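Local coordinates for protein DegT/DnrJ/EryC1/StrS aminotransferase (Brucella abortus 2308, PDB 4QGR) that binds pyridoxal phosphate and probably acts as a transaminase, on a substrate that remains to be established, at residues H59-A64 with G208-N213; D68-P73 with V190-F195; S223-G228 with N242-T247. One frame throughout, in Å; residues are numbered along the deposited sequence.

Contact 1. Residues H59-A64 with G208-N213; sequences HVIACA and GAMFTN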
loop_
_atom_site.group_PDB
_atom_site.type_symbol
_atom_site.label_atom_id
_atom_site.label_comp_id
_atom_site.label_asym_id
_atom_site.label_seq_id
_atom_site.Cartn_x
_atom_site.Cartn_y
_atom_site.Cartn_z
ATOM N N HIS A 59 3.422 20.932 -5.392
ATOM C CA HIS A 59 2.509 19.778 -5.345
ATOM C C HIS A 59 2.993 18.737 -4.380
ATOM O O HIS A 59 4.115 18.250 -4.523
ATOM C CB HIS A 59 2.333 19.129 -6.736
ATOM C CG HIS A 59 1.899 20.108 -7.794
ATOM N ND1 HIS A 59 0.587 20.497 -7.953
ATOM C CD2 HIS A 59 2.615 20.808 -8.702
ATOM C CE1 HIS A 59 0.510 21.417 -8.908
ATOM N NE2 HIS A 59 1.728 21.610 -9.390
ATOM N N VAL A 60 2.119 18.329 -3.455
ATOM C CA VAL A 60 2.391 17.196 -2.553
ATOM C C VAL A 60 1.301 16.183 -2.797
ATOM O O VAL A 60 0.089 16.522 -2.744
ATOM C CB VAL A 60 2.365 17.586 -1.078
ATOM C CG1 VAL A 60 2.514 16.325 -0.186
ATOM C CG2 VAL A 60 3.440 18.651 -0.793
ATOM N N ILE A 61 1.723 14.965 -3.118
ATOM C CA ILE A 61 0.787 13.886 -3.445
ATOM C C ILE A 61 0.968 12.802 -2.374
ATOM O O ILE A 61 1.877 11.957 -2.453
ATOM C CB ILE A 61 1.055 13.317 -4.839
ATOM C CG1 ILE A 61 1.034 14.407 -5.918
ATOM C CG2 ILE A 61 0.025 12.232 -5.152
ATOM C CD1 ILE A 61 2.413 14.944 -6.228
ATOM N N ALA A 62 0.078 12.811 -1.393
ATOM C CA ALA A 62 0.162 11.820 -0.299
ATOM C C ALA A 62 -0.154 10.435 -0.847
ATOM O O ALA A 62 -0.917 10.315 -1.789
ATOM C CB ALA A 62 -0.775 12.206 0.851
ATOM N N CYS A 63 0.466 9.390 -0.281
ATOM C CA CYS A 63 0.198 8.012 -0.720
ATOM C C CYS A 63 0.405 7.049 0.441
ATOM O O CYS A 63 0.564 7.486 1.602
ATOM C CB CYS A 63 1.092 7.666 -1.920
ATOM S SG CYS A 63 2.876 7.902 -1.689
ATOM N N ALA A 64 0.457 5.754 0.156
ATOM C CA ALA A 64 0.340 4.777 1.207
ATOM C C ALA A 64 1.606 4.443 1.960
ATOM O O ALA A 64 1.517 3.992 3.108
ATOM C CB ALA A 64 -0.250 3.481 0.668
ATOM N N GLY A 208 3.148 7.667 3.150
ATOM C CA GLY A 208 4.181 8.205 2.271
ATOM C C GLY A 208 3.709 9.422 1.518
ATOM O O GLY A 208 2.555 9.813 1.628
ATOM N N ALA A 209 4.609 10.049 0.760
ATOM C CA ALA A 209 4.177 11.103 -0.148
ATOM C C ALA A 209 5.182 11.292 -1.266
ATOM O O ALA A 209 6.373 10.883 -1.163
ATOM C CB ALA A 209 4.019 12.408 0.602
ATOM N N MET A 210 4.729 12.024 -2.266
ATOM C CA MET A 210 5.562 12.421 -3.424
ATOM C C MET A 210 5.451 13.912 -3.574
ATOM O O MET A 210 4.435 14.499 -3.206
ATOM C CB MET A 210 5.123 11.722 -4.707
ATOM C CG MET A 210 5.139 10.199 -4.560
ATOM S SD MET A 210 4.354 9.305 -5.907
ATOM C CE MET A 210 2.656 9.752 -5.573
ATOM N N PHE A 211 6.502 14.500 -4.137
ATOM C CA PHE A 211 6.672 15.939 -4.225
ATOM C C PHE A 211 7.115 16.337 -5.631
ATOM O O PHE A 211 7.991 15.697 -6.224
ATOM C CB PHE A 211 7.729 16.399 -3.224
ATOM C CG PHE A 211 7.560 15.823 -1.845
ATOM C CD1 PHE A 211 6.490 16.222 -1.051
ATOM C CD2 PHE A 211 8.449 14.909 -1.336
ATOM C CE1 PHE A 211 6.315 15.734 0.228
ATOM C CE2 PHE A 211 8.253 14.378 -0.066
ATOM C CZ PHE A 211 7.207 14.800 0.728
ATOM N N THR A 212 6.525 17.395 -6.194
ATOM C CA THR A 212 7.020 17.887 -7.459
ATOM C C THR A 212 6.484 19.287 -7.724
ATOM O O THR A 212 5.440 19.679 -7.208
ATOM C CB THR A 212 6.649 16.965 -8.634
ATOM O OG1 THR A 212 7.342 17.387 -9.817
ATOM C CG2 THR A 212 5.145 16.902 -8.876
ATOM N N ASN A 213 7.260 20.037 -8.509
ATOM C CA ASN A 213 6.775 21.301 -9.062
ATOM C C ASN A 213 6.119 21.215 -10.421
ATOM O O ASN A 213 5.620 22.218 -10.934
ATOM C CB ASN A 213 7.916 22.300 -9.129
ATOM C CG ASN A 213 8.350 22.760 -7.767
ATOM O OD1 ASN A 213 7.550 22.899 -6.866
ATOM N ND2 ASN A 213 9.646 23.015 -7.618
HETATM O O HOH W 1 2.854 23.627 -11.012
#
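Met210 and Ile61 meet through a methyl of each: CG of Met210 stands anti to the carbonyl carbon (chi1 -57°), while CG2 of Ile61 stands anti to the backbone N. The Met210 chain then bends at chi3 (-70°), which swings its methyl back over the neighbouring strand. CE of Met210 lies 3.6 Å from CG2 of Ile61, and the two side chains cross obliquely. SG of Cys63, on the same face, packs over the backbone of the partner strand, 3.6 Å from C of Gly208.

The other face carries Val60 and Phe211, which lie side by side and point the same way. CG1 of Val60 is 3.9 Å from CE1 of Phe211, and CG2 of Val60 comes to the ring edge at CD1. Ala62 and Ala209 continue this face.

Strands 59-63 and 208-212 are antiparallel. The hydrogen-bonded pairs are His59-Thr212, Ile61-Met210 and Cys63-Gly208. The bond from N of Ile61 to O of Met210 is 2.8 Å long and almost straight (178°). At the strand end, O of Thr212 sits at the edge of the His59 ring, 3.4 Å from CD2. A water joins NE2 of His59 to O of Asn213, 2.8 Å and 3.1 Å away respectively. OG1 of Thr212 is held by the backbone of His189 and Asp214.

The pair forms one end of the large mixed sheet, with 59-63 the outermost strand there within the chain. Strand 190-194 flanks 208-212 on its other side. Helix 42-55 packs on the face of Val60, Ala62 and Phe211. Helices 68-76 and 215-224 pack on the face of Ile61, Cys63 and Met210.

Contact 2. Residues D68-P73 with V190-F195; sequences DALQMP and VGATSF. With PLP (pyridoxal-5'-phosphate), chain E.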
loop_
_atom_site.group_PDB
_atom_site.type_symbol
_atom_site.label_atom_id
_atom_site.label_comp_id
_atom_site.label_asym_id
_atom_site.label_seq_id
_atom_site.Cartn_x
_atom_site.Cartn_y
_atom_site.Cartn_z
ATOM N N ASP A 68 5.829 2.625 -2.418
ATOM C CA ASP A 68 4.894 3.111 -3.434
ATOM C C ASP A 68 5.330 4.450 -4.031
ATOM O O ASP A 68 5.151 4.705 -5.255
ATOM C CB ASP A 68 3.468 3.305 -2.864
ATOM C CG ASP A 68 2.756 2.014 -2.417
ATOM O OD1 ASP A 68 3.325 0.867 -2.360
ATOM O OD2 ASP A 68 1.588 2.166 -2.000
ATOM N N ALA A 69 5.822 5.342 -3.178
ATOM C CA ALA A 69 6.223 6.677 -3.548
ATOM C C ALA A 69 7.350 6.735 -4.541
ATOM O O ALA A 69 7.410 7.680 -5.322
ATOM C CB ALA A 69 6.567 7.506 -2.327
ATOM N N LEU A 70 8.189 5.715 -4.538
ATOM C CA LEU A 70 9.268 5.558 -5.531
ATOM C C LEU A 70 8.793 4.831 -6.788
ATOM O O LEU A 70 9.248 5.149 -7.894
ATOM C CB LEU A 70 10.421 4.764 -4.905
ATOM C CG LEU A 70 11.112 5.404 -3.688
ATOM C CD1 LEU A 70 11.959 4.402 -2.942
ATOM C CD2 LEU A 70 12.006 6.532 -4.191
ATOM N N GLN A 71 7.893 3.858 -6.618
ATOM C CA GLN A 71 7.362 3.101 -7.734
ATOM C C GLN A 71 6.532 3.984 -8.667
ATOM O O GLN A 71 6.655 3.898 -9.887
ATOM C CB GLN A 71 6.487 1.959 -7.228
ATOM C CG GLN A 71 5.816 1.097 -8.304
ATOM C CD GLN A 71 4.967 -0.012 -7.670
ATOM O OE1 GLN A 71 5.028 -0.225 -6.455
ATOM N NE2 GLN A 71 4.091 -0.622 -8.446
ATOM N N MET A 72 5.630 4.777 -8.114
ATOM C CA MET A 72 4.702 5.485 -8.988
ATOM C C MET A 72 5.351 6.419 -10.013
ATOM O O MET A 72 4.922 6.460 -11.186
ATOM C CB MET A 72 3.605 6.167 -8.178
ATOM C CG MET A 72 2.671 5.146 -7.526
ATOM S SD MET A 72 1.246 5.962 -6.765
ATOM C CE MET A 72 1.835 6.422 -5.138
ATOM N N PRO A 73 6.384 7.182 -9.613
ATOM C CA PRO A 73 7.028 8.018 -10.615
ATOM C C PRO A 73 7.664 7.203 -11.761
ATOM O O PRO A 73 7.679 7.691 -12.900
ATOM C CB PRO A 73 8.086 8.757 -9.824
ATOM C CG PRO A 73 7.505 8.867 -8.453
ATOM C CD PRO A 73 6.746 7.589 -8.250
ATOM N N VAL A 190 11.149 14.788 -9.073
ATOM C CA VAL A 190 10.138 14.377 -8.124
ATOM C C VAL A 190 10.869 13.830 -6.895
ATOM O O VAL A 190 11.941 13.205 -7.006
ATOM C CB VAL A 190 9.200 13.300 -8.758
ATOM C CG1 VAL A 190 9.973 12.048 -9.082
ATOM C CG2 VAL A 190 7.982 12.972 -7.932
ATOM N N GLY A 191 10.289 14.097 -5.732
ATOM C CA GLY A 191 10.787 13.576 -4.483
ATOM C C GLY A 191 9.805 12.582 -3.923
ATOM O O GLY A 191 8.616 12.648 -4.192
ATOM N N ALA A 192 10.336 11.680 -3.096
ATOM C CA ALA A 192 9.576 10.638 -2.446
ATOM C C ALA A 192 9.926 10.572 -0.957
ATOM O O ALA A 192 11.099 10.689 -0.594
ATOM C CB ALA A 192 9.907 9.292 -3.083
ATOM N N THR A 193 8.934 10.305 -0.105
ATOM C CA THR A 193 9.242 10.019 1.285
ATOM C C THR A 193 8.291 8.983 1.904
ATOM O O THR A 193 7.284 8.571 1.307
ATOM C CB THR A 193 9.271 11.298 2.157
ATOM O OG1 THR A 193 9.943 11.063 3.404
ATOM C CG2 THR A 193 7.877 11.764 2.460
ATOM N N SER A 194 8.692 8.596 3.106
ATOM C CA SER A 194 8.034 7.644 3.947
ATOM C C SER A 194 7.615 8.330 5.226
ATOM O O SER A 194 8.405 9.109 5.767
ATOM C CB SER A 194 9.038 6.541 4.332
ATOM O OG SER A 194 8.412 5.681 5.291
ATOM N N PHE A 195 6.458 7.896 5.777
ATOM C CA PHE A 195 5.975 8.327 7.073
ATOM C C PHE A 195 5.918 7.126 7.990
ATOM O O PHE A 195 5.175 7.075 8.963
ATOM C CB PHE A 195 4.614 9.035 6.945
ATOM C CG PHE A 195 4.636 10.260 6.066
ATOM C CD1 PHE A 195 5.602 11.247 6.209
ATOM C CD2 PHE A 195 3.697 10.435 5.069
ATOM C CE1 PHE A 195 5.634 12.359 5.386
ATOM C CE2 PHE A 195 3.711 11.560 4.255
ATOM C CZ PHE A 195 4.661 12.514 4.400
HETATM N N1 PLP E . 13.690 4.475 0.963
HETATM C C2 PLP E . 14.493 4.551 2.040
HETATM C C2A PLP E . 15.860 5.188 1.968
HETATM C C3 PLP E . 13.964 4.072 3.347
HETATM O O3 PLP E . 14.731 4.194 4.424
HETATM C C4 PLP E . 12.638 3.398 3.366
HETATM C C4A PLP E . 11.891 2.908 4.545
HETATM O O4A PLP E . 11.892 3.495 5.607
HETATM C C5 PLP E . 11.882 3.374 2.106
HETATM C C6 PLP E . 12.465 3.923 0.961
HETATM C C5A PLP E . 10.513 2.733 2.040
HETATM O O4P PLP E . 9.537 3.459 2.800
HETATM P P PLP E . 8.311 2.687 3.500
HETATM O O1P PLP E . 7.292 3.751 3.901
HETATM O O2P PLP E . 7.806 1.643 2.538
HETATM O O3P PLP E . 8.998 2.087 4.738
#
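Ala69 and Ala192 meet where helix 68-76 packs on strand 190-194 of the large mixed sheet, in the PLP-binding domain of an aminotransferase-type fold. The helix segment runs nearly antiparallel to the strand, with the two axes 7.4 Å apart at closest.

The direct contacts are apolar, and no hydrogen bond crosses between the segments. CB of Ala69 faces CB of Ala192 at 3.9 Å. The small side chains let the backbones come close, with their CA atoms 5.3 Å apart. CD2 of Leu70 reaches over to CB of Ala192 at 3.6 Å. Farther along, the Pro73 ring crosses the Val190 side chain at about a right angle, CB of Pro73 to CG1 of Val190 being 3.9 Å. O of Ala69 is buried against CB of Ala192 and has no polar partner in the model.

The cofactor draws on both segments. CD1 of Leu70 lies 4.0 Å from C6 of the pyridine ring. The backbone N of Gly66 is hydrogen-bonded to the cofactor. In Ser194, OG is anti to the backbone N (chi1 174°) and donates to phosphate O1P at 2.6 Å, while also being hydrogen-bonded to N of Tyr196.

Contact 3. Residues S223-G228 with N242-T247; sequences SVLFHG and NSRLDT. With PLP (pyridoxal-5'-phosphate), chain G; ACT (acetate ion), chain D.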
loop_
_atom_site.group_PDB
_atom_site.type_symbol
_atom_site.label_atom_id
_atom_site.label_comp_id
_atom_site.label_asym_id
_atom_site.label_seq_id
_atom_site.Cartn_x
_atom_site.Cartn_y
_atom_site.Cartn_z
ATOM N N SER A 223 -3.491 10.151 -10.603
ATOM C CA SER A 223 -4.203 9.128 -11.334
ATOM C C SER A 223 -3.674 7.742 -10.957
ATOM O O SER A 223 -4.442 6.860 -10.622
ATOM C CB SER A 223 -4.054 9.375 -12.843
ATOM O OG SER A 223 -4.475 8.270 -13.626
ATOM N N VAL A 224 -2.364 7.574 -10.973
ATOM C CA VAL A 224 -1.751 6.282 -10.737
ATOM C C VAL A 224 -2.105 5.723 -9.361
ATOM O O VAL A 224 -2.312 4.506 -9.210
ATOM C CB VAL A 224 -0.203 6.361 -10.928
ATOM C CG1 VAL A 224 0.510 5.104 -10.435
ATOM C CG2 VAL A 224 0.120 6.572 -12.402
ATOM N N LEU A 225 -2.173 6.583 -8.345
ATOM C CA LEU A 225 -2.430 6.092 -6.991
ATOM C C LEU A 225 -3.862 5.679 -6.778
ATOM O O LEU A 225 -4.170 5.027 -5.763
ATOM C CB LEU A 225 -1.985 7.108 -5.936
ATOM C CG LEU A 225 -2.825 8.387 -5.822
ATOM C CD1 LEU A 225 -4.057 8.213 -4.969
ATOM C CD2 LEU A 225 -1.979 9.498 -5.253
ATOM N N PHE A 226 -4.743 6.008 -7.725
ATOM C CA PHE A 226 -6.133 5.576 -7.675
ATOM C C PHE A 226 -6.506 4.825 -8.939
ATOM O O PHE A 226 -7.374 5.264 -9.728
ATOM C CB PHE A 226 -7.078 6.743 -7.380
ATOM C CG PHE A 226 -8.544 6.331 -7.244
ATOM C CD1 PHE A 226 -8.897 5.130 -6.662
ATOM C CD2 PHE A 226 -9.561 7.148 -7.746
ATOM C CE1 PHE A 226 -10.234 4.756 -6.542
ATOM C CE2 PHE A 226 -10.905 6.782 -7.625
ATOM C CZ PHE A 226 -11.232 5.580 -7.028
ATOM N N HIS A 227 -5.779 3.719 -9.156
ATOM C CA HIS A 227 -6.022 2.805 -10.292
ATOM C C HIS A 227 -5.993 3.446 -11.675
ATOM O O HIS A 227 -6.676 2.991 -12.594
ATOM C CB HIS A 227 -7.369 2.083 -10.107
ATOM C CG HIS A 227 -7.487 1.409 -8.792
ATOM N ND1 HIS A 227 -6.797 0.254 -8.488
ATOM C CD2 HIS A 227 -8.163 1.747 -7.674
ATOM C CE1 HIS A 227 -7.051 -0.094 -7.244
ATOM N NE2 HIS A 227 -7.876 0.798 -6.729
ATOM N N GLY A 228 -5.173 4.470 -11.863
ATOM C CA GLY A 228 -5.011 5.079 -13.173
ATOM C C GLY A 228 -6.260 5.807 -13.686
ATOM O O GLY A 228 -6.513 5.814 -14.897
ATOM N N ASN A 242 -3.388 0.993 -5.737
ATOM C CA ASN A 242 -4.137 1.650 -4.682
ATOM C C ASN A 242 -3.135 2.158 -3.679
ATOM O O ASN A 242 -2.625 1.366 -2.900
ATOM C CB ASN A 242 -5.074 0.669 -3.973
ATOM C CG ASN A 242 -5.837 1.311 -2.816
ATOM O OD1 ASN A 242 -5.674 2.483 -2.503
ATOM N ND2 ASN A 242 -6.665 0.522 -2.166
ATOM N N SER A 243 -2.899 3.466 -3.650
ATOM C CA SER A 243 -1.887 4.001 -2.732
ATOM C C SER A 243 -2.271 5.346 -2.149
ATOM O O SER A 243 -1.855 6.388 -2.652
ATOM C CB SER A 243 -0.536 4.086 -3.420
ATOM O OG SER A 243 0.468 4.448 -2.515
ATOM N N ARG A 244 -3.060 5.303 -1.073
ATOM C CA ARG A 244 -3.603 6.493 -0.412
ATOM C C ARG A 244 -3.063 6.597 1.002
ATOM O O ARG A 244 -2.861 5.589 1.695
ATOM C CB ARG A 244 -5.133 6.435 -0.390
ATOM C CG ARG A 244 -5.756 6.465 -1.780
ATOM C CD ARG A 244 -7.278 6.330 -1.761
ATOM N NE ARG A 244 -7.709 4.990 -1.400
ATOM C CZ ARG A 244 -8.714 4.326 -1.962
ATOM N NH1 ARG A 244 -9.424 4.861 -2.954
ATOM N NH2 ARG A 244 -9.040 3.149 -1.491
ATOM N N LEU A 245 -2.835 7.839 1.437
ATOM C CA LEU A 245 -2.625 8.115 2.871
ATOM C C LEU A 245 -3.967 8.186 3.581
ATOM O O LEU A 245 -4.844 8.993 3.181
ATOM C CB LEU A 245 -1.909 9.432 3.037
ATOM C CG LEU A 245 -1.543 9.909 4.452
ATOM C CD1 LEU A 245 -0.484 9.030 4.999
ATOM C CD2 LEU A 245 -1.057 11.363 4.428
ATOM N N ASP A 246 -4.138 7.367 4.625
ATOM C CA ASP A 246 -5.423 7.320 5.334
ATOM C C ASP A 246 -5.678 8.695 5.996
ATOM O O ASP A 246 -4.742 9.335 6.497
ATOM C CB ASP A 246 -5.433 6.300 6.471
ATOM C CG ASP A 246 -5.310 4.867 6.041
ATOM O OD1 ASP A 246 -5.619 4.476 4.856
ATOM O OD2 ASP A 246 -4.898 4.071 6.965
ATOM N N THR A 247 -6.926 9.118 6.039
ATOM C CA THR A 247 -7.306 10.362 6.706
ATOM C C THR A 247 -6.803 10.366 8.144
ATOM O O THR A 247 -6.268 11.350 8.638
ATOM C CB THR A 247 -8.826 10.524 6.739
ATOM O OG1 THR A 247 -9.351 10.375 5.411
ATOM C CG2 THR A 247 -9.194 11.911 7.255
HETATM N N1 PLP G . -11.846 -6.480 -6.002
HETATM C C2 PLP G . -13.122 -6.027 -5.940
HETATM C C2A PLP G . -14.257 -6.872 -6.476
HETATM C C3 PLP G . -13.415 -4.723 -5.298
HETATM O O3 PLP G . -14.675 -4.264 -5.185
HETATM C C4 PLP G . -12.281 -3.908 -4.802
HETATM C C4A PLP G . -12.449 -2.627 -4.107
HETATM O O4A PLP G . -13.537 -2.327 -3.703
HETATM C C5 PLP G . -10.944 -4.494 -4.917
HETATM C C6 PLP G . -10.804 -5.752 -5.538
HETATM C C5A PLP G . -9.753 -3.672 -4.425
HETATM O O4P PLP G . -9.780 -3.532 -3.000
HETATM P P PLP G . -9.145 -2.232 -2.331
HETATM O O1P PLP G . -9.000 -2.622 -0.871
HETATM O O2P PLP G . -7.837 -1.848 -3.025
HETATM O O3P PLP G . -10.239 -1.172 -2.560
HETATM C C ACT D . -11.519 1.741 -3.635
HETATM O O ACT D . -11.454 2.940 -4.028
HETATM O OXT ACT D . -10.528 1.134 -3.207
HETATM C CH3 ACT D . -12.832 1.005 -3.670
HETATM O O HOH W 2 -6.461 4.398 -4.349
#
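Leu225 and Ser243 bring the two backbones together, with their CA atoms 4.8 Å apart. Residues 223-228 leave helix 215-224, and the loop residues of 242-247 lead into the helix that starts at Thr247. A single bridge pairs Phe226 with Asn242. N of Ser243 donates to O of Leu225 at 2.9 Å, in the carbonyl plane and on a lone pair. A water also donates to O of Leu225 and to OD1 of Asn242.

Leu225 lays CB 3.4 Å from O of Ser243, and its CD1 meets CG of Arg244. The two side chains cross at about a right angle. The Arg244 chain bends at chi3 (-71°). Its NH1 lies 3.7 Å from CE1 of Phe226, with ring and guanidinium planes 36° apart. CE1 of His227 rests 3.9 Å from CB of Asn242.

The polar ends reach into the dimer interface. ND2 of Asn242 donates to O2P of PLP at 2.8 Å. That cofactor is also hydrogen-bonded to Lys199 of the second subunit. ND1 of His227 bonds Glu97 of the second subunit, and NH2 of Arg244 forms a salt bridge with its Asp206. NH1 of Arg244 donates to acetate O and NH2 to OXT, each at 3.0 Å. The acetate probably comes from the crystallisation liquor, but this paired grip is consistent with a site suited to a carboxylate, and the phosphate site is plainly shared between subunits.

Overall arrangement
Contact 1 lies at one edge of the large mixed sheet, contact 2 packs a helix on the next strand in, and contact 3 lies off the sheet, at the dimer interface. Contacts 1 and 2 have centres about 7 Å apart. Helix 68-76 follows strand 59-63, and strand 190-194 precedes 208-212, so both segments of contact 2 lie between those of contact 1. Contact 3 comes later in the chain, its centre about 11 Å from that of contact 1 and 12 Å from that of contact 2. Ser243 OG ties it to both, through Ala64 N and Asp68 OD2. Contact 2 serves one PLP and contact 3 the other, so each cofactor site draws on both subunits.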